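Local coordinates for lipoprotein (Paraburkholderia phytofirmans, PDB 5T11) that assembles into a dodecamer of periplasmic lipoprotein subunits and guides Pel polysaccharide export across the outer membrane, at the interface of chains A and B. Sequence-based numbering; all coordinates share one arbitrary frame. Chains: chain A/B, Uncharacterized protein.

Contact 1 and contact 2 are neighbouring stretches of one subunit interface, the centres of their C-alpha atoms about 12 Å apart, and they share A:Thr132 and B:Ser142. In both, chain A offers strands 109-119 and 125-134 with loops and, in contact 2, short strand 98-99, and chain B offers helix 141-152. Contact 1 adds helix 35-49 of chain B and joins the subunits by packing and water; contact 2 takes in the start of helix 141-152, the loop before it and B:Tyr101, and joins them by direct polar bonds. Different surfaces of the same protein meet, so neighbours in the dodecamer are not paired by an exact two-fold.

Contact 1: the interface of chains A and B. Residues chain A 29, 95, 97, 112, 114, 130, 132; chain B 37-38, 41-42, 142, 146.
Two helices of chain B, 35-49 and 141-152, lie against the sheet of chain A and the loop residues A:Tyr29 and A:Glu97 at its border, and small side chains let them come close. The aromatic contact is made by A:Tyr29, whose ring receives the CB methylene of B:His37 over one face, toward the rim, 3.6 Å from CZ. The side chains cross at about a right angle, and it is the histidine CB that lies over the face, a CH-pi contact. At the ring edge, in plane, sits the B:Ser41 hydroxyl OG. B:Ser38 fits between A:Tyr29 and the aliphatic stem of A:Glu97, its CB 3.7 Å from A:Glu97 CG, while the tip of B:Ile42, CD1, touches the same methylene.

At the other helix, A:Thr132 and B:Thr146 reach tip to tip, their CG2 methyls 3.7 Å apart. A:Thr130 slides past B:Thr146 in the opposite direction, also methyl to methyl. B:Ser142 CB rests on A:Gly112 CA, where the lack of a side chain leaves room for the helix.

Water supplies the polar links. The phenol OH of A:Tyr29 and B:Ser41 OG share one water with the B:His37 carbonyl; a second joins B:Ser38 OG, 2.9 Å away, to A:Tyr29 O; a third joins A:Thr130 OG1 to B:Ile42 O.

Farther back, A:Glu97 bends at chi2 (82°), and its OE2 accepts from A:Thr114 OG1 at 2.7 Å through the syn lone pair, which holds the carboxylate beside B:Ser41 CB. In B:Thr146, OG1 takes the crowded position between backbone N and carbonyl carbon (chi1 56°) and gives its hydrogen to B:Ser142 O at 2.9 Å, on a carbonyl lone pair. This turns CG2 toward chain A. The site thus seats the helices of one subunit on the sheet of the next, helping to hold neighbours together in the dodecamer.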
loop_
_atom_site.group_PDB
_atom_site.type_symbol
_atom_site.label_atom_id
_atom_site.label_comp_id
_atom_site.label_asym_id
_atom_site.label_seq_id
_atom_site.Cartn_x
_atom_site.Cartn_y
_atom_site.Cartn_z
ATOM N N TYR A 29 16.943 23.301 -10.106
ATOM C CA TYR A 29 15.703 23.020 -10.817
ATOM C C TYR A 29 15.346 21.542 -10.800
ATOM O O TYR A 29 14.553 21.094 -11.635
ATOM C CB TYR A 29 15.791 23.544 -12.252
ATOM C CG TYR A 29 15.981 25.047 -12.296
ATOM C CD1 TYR A 29 15.481 25.858 -11.277
ATOM C CD2 TYR A 29 16.674 25.653 -13.339
ATOM C CE1 TYR A 29 15.652 27.220 -11.301
ATOM C CE2 TYR A 29 16.853 27.015 -13.368
ATOM C CZ TYR A 29 16.345 27.794 -12.353
ATOM O OH TYR A 29 16.526 29.154 -12.388
ATOM N N ALA A 95 22.854 27.094 -12.850
ATOM C CA ALA A 95 21.656 26.357 -12.453
ATOM C C ALA A 95 21.852 24.878 -12.727
ATOM O O ALA A 95 22.516 24.505 -13.696
ATOM C CB ALA A 95 20.412 26.861 -13.200
ATOM N N GLU A 97 19.984 21.704 -13.946
ATOM C CA GLU A 97 18.771 21.257 -14.622
ATOM C C GLU A 97 18.474 19.784 -14.384
ATOM O O GLU A 97 17.314 19.365 -14.501
ATOM C CB GLU A 97 18.874 21.512 -16.131
ATOM C CG GLU A 97 18.881 23.000 -16.512
ATOM C CD GLU A 97 20.267 23.633 -16.361
ATOM O OE1 GLU A 97 21.283 22.895 -16.463
ATOM O OE2 GLU A 97 20.331 24.863 -16.129
ATOM N N GLY A 112 22.790 17.696 -15.515
ATOM C CA GLY A 112 22.788 18.845 -16.412
ATOM C C GLY A 112 22.939 20.155 -15.653
ATOM O O GLY A 112 22.208 20.386 -14.679
ATOM N N THR A 114 24.111 24.581 -16.113
ATOM C CA THR A 114 24.506 25.780 -16.842
ATOM C C THR A 114 25.288 26.696 -15.902
ATOM O O THR A 114 24.989 26.770 -14.704
ATOM C CB THR A 114 23.266 26.507 -17.414
ATOM O OG1 THR A 114 22.300 26.721 -16.366
ATOM C CG2 THR A 114 22.613 25.665 -18.528
ATOM N N THR A 130 27.117 25.375 -20.963
ATOM C CA THR A 130 26.125 24.365 -20.638
ATOM C C THR A 130 26.769 23.001 -20.783
ATOM O O THR A 130 27.487 22.750 -21.758
ATOM C CB THR A 130 24.908 24.456 -21.552
ATOM O OG1 THR A 130 24.326 25.758 -21.430
ATOM C CG2 THR A 130 23.862 23.374 -21.175
ATOM N N THR A 132 26.038 18.563 -20.071
ATOM C CA THR A 132 25.212 17.446 -19.636
ATOM C C THR A 132 26.049 16.181 -19.729
ATOM O O THR A 132 26.943 16.072 -20.576
ATOM C CB THR A 132 23.931 17.289 -20.486
ATOM O OG1 THR A 132 24.289 16.923 -21.824
ATOM C CG2 THR A 132 23.125 18.591 -20.534
ATOM N N HIS B 37 11.874 26.974 -16.043
ATOM C CA HIS B 37 13.083 27.686 -15.620
ATOM C C HIS B 37 14.334 27.029 -16.188
ATOM O O HIS B 37 15.293 27.721 -16.562
ATOM C CB HIS B 37 13.143 27.760 -14.091
ATOM C CG HIS B 37 12.051 28.593 -13.493
ATOM N ND1 HIS B 37 11.300 28.182 -12.411
ATOM C CD2 HIS B 37 11.575 29.814 -13.838
ATOM C CE1 HIS B 37 10.410 29.114 -12.115
ATOM N NE2 HIS B 37 10.555 30.114 -12.967
ATOM N N SER B 38 14.337 25.694 -16.265
ATOM C CA SER B 38 15.436 24.995 -16.919
ATOM C C SER B 38 15.531 25.391 -18.376
ATOM O O SER B 38 16.634 25.606 -18.891
ATOM C CB SER B 38 15.269 23.473 -16.802
ATOM O OG SER B 38 15.424 23.088 -15.447
ATOM N N SER B 41 17.149 28.881 -18.689
ATOM C CA SER B 41 18.599 28.868 -18.503
ATOM C C SER B 41 19.306 28.279 -19.713
ATOM O O SER B 41 20.297 28.836 -20.201
ATOM C CB SER B 41 18.970 28.077 -17.246
ATOM O OG SER B 41 18.482 28.733 -16.097
ATOM N N ILE B 42 18.831 27.127 -20.190
ATOM C CA ILE B 42 19.438 26.532 -21.376
ATOM C C ILE B 42 19.299 27.483 -22.558
ATOM O O ILE B 42 20.255 27.698 -23.316
ATOM C CB ILE B 42 18.817 25.151 -21.674
ATOM C CG1 ILE B 42 19.159 24.160 -20.568
ATOM C CG2 ILE B 42 19.330 24.612 -23.027
ATOM C CD1 ILE B 42 18.209 22.916 -20.522
ATOM N N SER B 142 18.200 15.978 -19.700
ATOM C CA SER B 142 18.844 17.268 -19.943
ATOM C C SER B 142 19.692 17.257 -21.221
ATOM O O SER B 142 19.759 18.278 -21.909
ATOM C CB SER B 142 19.676 17.703 -18.726
ATOM O OG SER B 142 20.681 16.753 -18.395
ATOM N N THR B 146 18.836 20.008 -24.019
ATOM C CA THR B 146 19.831 21.001 -24.406
ATOM C C THR B 146 20.110 20.921 -25.902
ATOM O O THR B 146 20.158 21.945 -26.596
ATOM C CB THR B 146 21.126 20.813 -23.610
ATOM O OG1 THR B 146 21.598 19.471 -23.792
ATOM C CG2 THR B 146 20.897 21.090 -22.114
HETATM O O HOH W 1 16.647 30.198 -15.196
HETATM O O HOH W 2 14.184 20.569 -14.764
HETATM O O HOH W 3 22.531 25.938 -23.354
#

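Contact 2: the interface of chains A and B. Residues chain A 5, 98, 102, 108, 110-111, 132-134; chain B 101, 137-143.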
loop_
_atom_site.group_PDB
_atom_site.type_symbol
_atom_site.label_atom_id
_atom_site.label_comp_id
_atom_site.label_asym_id
_atom_site.label_seq_id
_atom_site.Cartn_x
_atom_site.Cartn_y
_atom_site.Cartn_z
ATOM N N GLY A 5 26.963 12.868 -23.463
ATOM C CA GLY A 5 26.543 14.217 -23.153
ATOM C C GLY A 5 27.435 15.172 -23.918
ATOM O O GLY A 5 28.370 14.724 -24.588
ATOM N N GLU A 98 19.485 18.990 -14.049
ATOM C CA GLU A 98 19.259 17.575 -13.822
ATOM C C GLU A 98 20.363 17.065 -12.918
ATOM O O GLU A 98 21.526 17.441 -13.077
ATOM C CB GLU A 98 19.209 16.778 -15.138
ATOM C CG GLU A 98 18.946 15.296 -14.901
ATOM C CD GLU A 98 18.383 14.554 -16.150
ATOM O OE1 GLU A 98 18.906 14.728 -17.290
ATOM O OE2 GLU A 98 17.412 13.786 -15.965
ATOM N N LYS A 102 18.483 7.876 -12.816
ATOM C CA LYS A 102 17.220 7.509 -13.440
ATOM C C LYS A 102 16.572 6.367 -12.659
ATOM O O LYS A 102 17.223 5.659 -11.886
ATOM C CB LYS A 102 17.433 7.147 -14.914
ATOM C CG LYS A 102 17.883 8.380 -15.757
ATOM C CD LYS A 102 18.544 7.993 -17.091
ATOM C CE LYS A 102 17.630 7.178 -17.972
ATOM N NZ LYS A 102 18.154 7.097 -19.392
ATOM N N GLU A 108 20.960 4.889 -14.303
ATOM C CA GLU A 108 22.234 5.582 -14.449
ATOM C C GLU A 108 22.174 7.023 -13.926
ATOM O O GLU A 108 21.124 7.669 -13.957
ATOM C CB GLU A 108 22.649 5.593 -15.915
ATOM C CG GLU A 108 21.651 6.280 -16.824
ATOM C CD GLU A 108 20.676 5.308 -17.497
ATOM O OE1 GLU A 108 20.371 5.534 -18.694
ATOM O OE2 GLU A 108 20.224 4.329 -16.844
ATOM N N VAL A 110 22.497 10.963 -14.164
ATOM C CA VAL A 110 22.413 11.982 -15.206
ATOM C C VAL A 110 22.569 13.366 -14.575
ATOM O O VAL A 110 21.994 13.654 -13.521
ATOM C CB VAL A 110 21.085 11.882 -15.987
ATOM C CG1 VAL A 110 21.076 10.621 -16.863
ATOM C CG2 VAL A 110 19.917 11.828 -15.020
ATOM N N VAL A 111 23.342 14.234 -15.223
ATOM C CA VAL A 111 23.616 15.567 -14.687
ATOM C C VAL A 111 23.465 16.585 -15.809
ATOM O O VAL A 111 23.946 16.362 -16.929
ATOM C CB VAL A 111 25.034 15.644 -14.071
ATOM C CG1 VAL A 111 25.322 17.042 -13.470
ATOM C CG2 VAL A 111 25.234 14.548 -13.001
ATOM N N THR A 132 26.038 18.563 -20.071
ATOM C CA THR A 132 25.212 17.446 -19.636
ATOM C C THR A 132 26.049 16.181 -19.729
ATOM O O THR A 132 26.943 16.072 -20.576
ATOM C CB THR A 132 23.931 17.289 -20.486
ATOM O OG1 THR A 132 24.289 16.923 -21.824
ATOM C CG2 THR A 132 23.125 18.591 -20.534
ATOM N N ARG A 133 25.764 15.229 -18.851
ATOM C CA ARG A 133 26.393 13.919 -18.956
ATOM C C ARG A 133 25.435 12.848 -18.453
ATOM O O ARG A 133 24.646 13.077 -17.530
ATOM C CB ARG A 133 27.715 13.853 -18.176
ATOM C CG ARG A 133 28.497 12.582 -18.452
ATOM C CD ARG A 133 29.889 12.655 -17.873
ATOM N NE ARG A 133 30.657 13.776 -18.411
ATOM C CZ ARG A 133 31.951 13.958 -18.169
ATOM N NH1 ARG A 133 32.598 13.085 -17.407
ATOM N NH2 ARG A 133 32.598 14.995 -18.687
ATOM N N THR A 134 25.506 11.679 -19.081
ATOM C CA THR A 134 24.827 10.475 -18.618
ATOM C C THR A 134 25.892 9.432 -18.312
ATOM O O THR A 134 26.700 9.097 -19.183
ATOM C CB THR A 134 23.840 9.948 -19.672
ATOM O OG1 THR A 134 22.836 10.939 -19.929
ATOM C CG2 THR A 134 23.154 8.636 -19.202
ATOM N N TYR B 101 10.839 11.789 -18.372
ATOM C CA TYR B 101 11.077 10.434 -18.858
ATOM C C TYR B 101 9.726 9.753 -18.977
ATOM O O TYR B 101 8.854 9.933 -18.121
ATOM C CB TYR B 101 11.994 9.623 -17.931
ATOM C CG TYR B 101 13.404 10.178 -17.806
ATOM C CD1 TYR B 101 14.381 9.858 -18.748
ATOM C CD2 TYR B 101 13.760 11.034 -16.751
ATOM C CE1 TYR B 101 15.675 10.362 -18.658
ATOM C CE2 TYR B 101 15.071 11.551 -16.652
ATOM C CZ TYR B 101 16.018 11.208 -17.617
ATOM O OH TYR B 101 17.311 11.699 -17.559
ATOM N N SER B 137 16.399 4.859 -24.589
ATOM C CA SER B 137 16.348 4.493 -23.181
ATOM C C SER B 137 17.589 4.937 -22.421
ATOM O O SER B 137 17.513 5.196 -21.214
ATOM C CB SER B 137 16.177 2.985 -23.061
ATOM O OG SER B 137 15.210 2.553 -23.979
ATOM N N ARG B 138 18.734 5.023 -23.096
ATOM C CA ARG B 138 19.984 5.329 -22.415
ATOM C C ARG B 138 20.262 6.822 -22.299
ATOM O O ARG B 138 21.219 7.197 -21.618
ATOM C CB ARG B 138 21.165 4.671 -23.137
ATOM C CG ARG B 138 21.599 5.445 -24.370
ATOM C CD ARG B 138 22.928 4.961 -24.932
ATOM N NE ARG B 138 22.845 3.601 -25.452
ATOM C CZ ARG B 138 22.150 3.268 -26.532
ATOM N NH1 ARG B 138 22.126 2.006 -26.950
ATOM N NH2 ARG B 138 21.458 4.198 -27.182
ATOM N N SER B 139 19.467 7.677 -22.937
ATOM C CA SER B 139 19.812 9.089 -22.987
ATOM C C SER B 139 19.308 9.837 -21.750
ATOM O O SER B 139 18.437 9.371 -21.006
ATOM C CB SER B 139 19.262 9.743 -24.255
ATOM O OG SER B 139 18.027 9.184 -24.647
ATOM N N GLY B 140 19.891 11.012 -21.536
ATOM C CA GLY B 140 19.529 11.878 -20.430
ATOM C C GLY B 140 18.540 12.934 -20.878
ATOM O O GLY B 140 18.657 13.498 -21.972
ATOM N N LEU B 141 17.547 13.186 -20.024
ATOM C CA LEU B 141 16.579 14.238 -20.311
ATOM C C LEU B 141 17.278 15.572 -20.579
ATOM O O LEU B 141 16.993 16.247 -21.577
ATOM C CB LEU B 141 15.601 14.352 -19.142
ATOM C CG LEU B 141 14.526 15.434 -19.184
ATOM C CD1 LEU B 141 13.771 15.396 -20.508
ATOM C CD2 LEU B 141 13.566 15.239 -18.021
ATOM N N SER B 142 18.200 15.978 -19.700
ATOM C CA SER B 142 18.844 17.268 -19.943
ATOM C C SER B 142 19.692 17.257 -21.221
ATOM O O SER B 142 19.759 18.278 -21.909
ATOM C CB SER B 142 19.676 17.703 -18.726
ATOM O OG SER B 142 20.681 16.753 -18.395
ATOM N N SER B 143 20.337 16.136 -21.565
ATOM C CA SER B 143 21.044 16.081 -22.846
ATOM C C SER B 143 20.082 16.296 -24.012
ATOM O O SER B 143 20.367 17.069 -24.935
ATOM C CB SER B 143 21.775 14.749 -23.008
ATOM O OG SER B 143 22.954 14.710 -22.227
HETATM O O HOH W 4 22.174 11.417 -23.015
#
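This polar, asymmetric interface joins like subunits: the sheet side of chain A meets B:Tyr101, the start of helix 141-152 and the loop before it, probably helping to set how neighbours sit in the dodecamer. At its centre is A:Glu98, extended with CG anti to the backbone N (chi1 -179°). Its OE1 accepts the backbone N-H of B:Ser142 at 2.8 Å, from above the carboxylate plane, and the B:Ser142 hydroxyl OG through the anti lone pair. Tip to tip with it, B:Tyr101 OH donates a hydrogen bond to OE2, 2.6 Å away, also from above the carboxylate plane, with carboxylate and ring planes 30° apart. A carboxylate suits this helix N-terminus, whose dipole would probably favour its charged form. The phenol oxygen accepts from B:Leu141 N at 2.9 Å, nearly straight, tying the tyrosine to the helix start.

A:Lys102 crosses B:Tyr101 at about a right angle, its methylenes passing across the phenol end of the ring. Bent at chi3 (59°), it donates hydrogen bonds from NZ to the carbonyl O atoms of B:Ser137, 2.7 Å away, and B:Ser139, from above each carbonyl plane, not on a lone pair. A:Glu108 OE1 makes a salt bridge with NZ, 2.8 Å away, helping to place the amine. The A:Thr132 and B:Ser143 hydroxyls OG1 and OG are hydrogen-bonded at 2.6 Å, and a water links A:Thr134 OG1 to B:Gly140 N. Together they probably give the joint its register and polar hold.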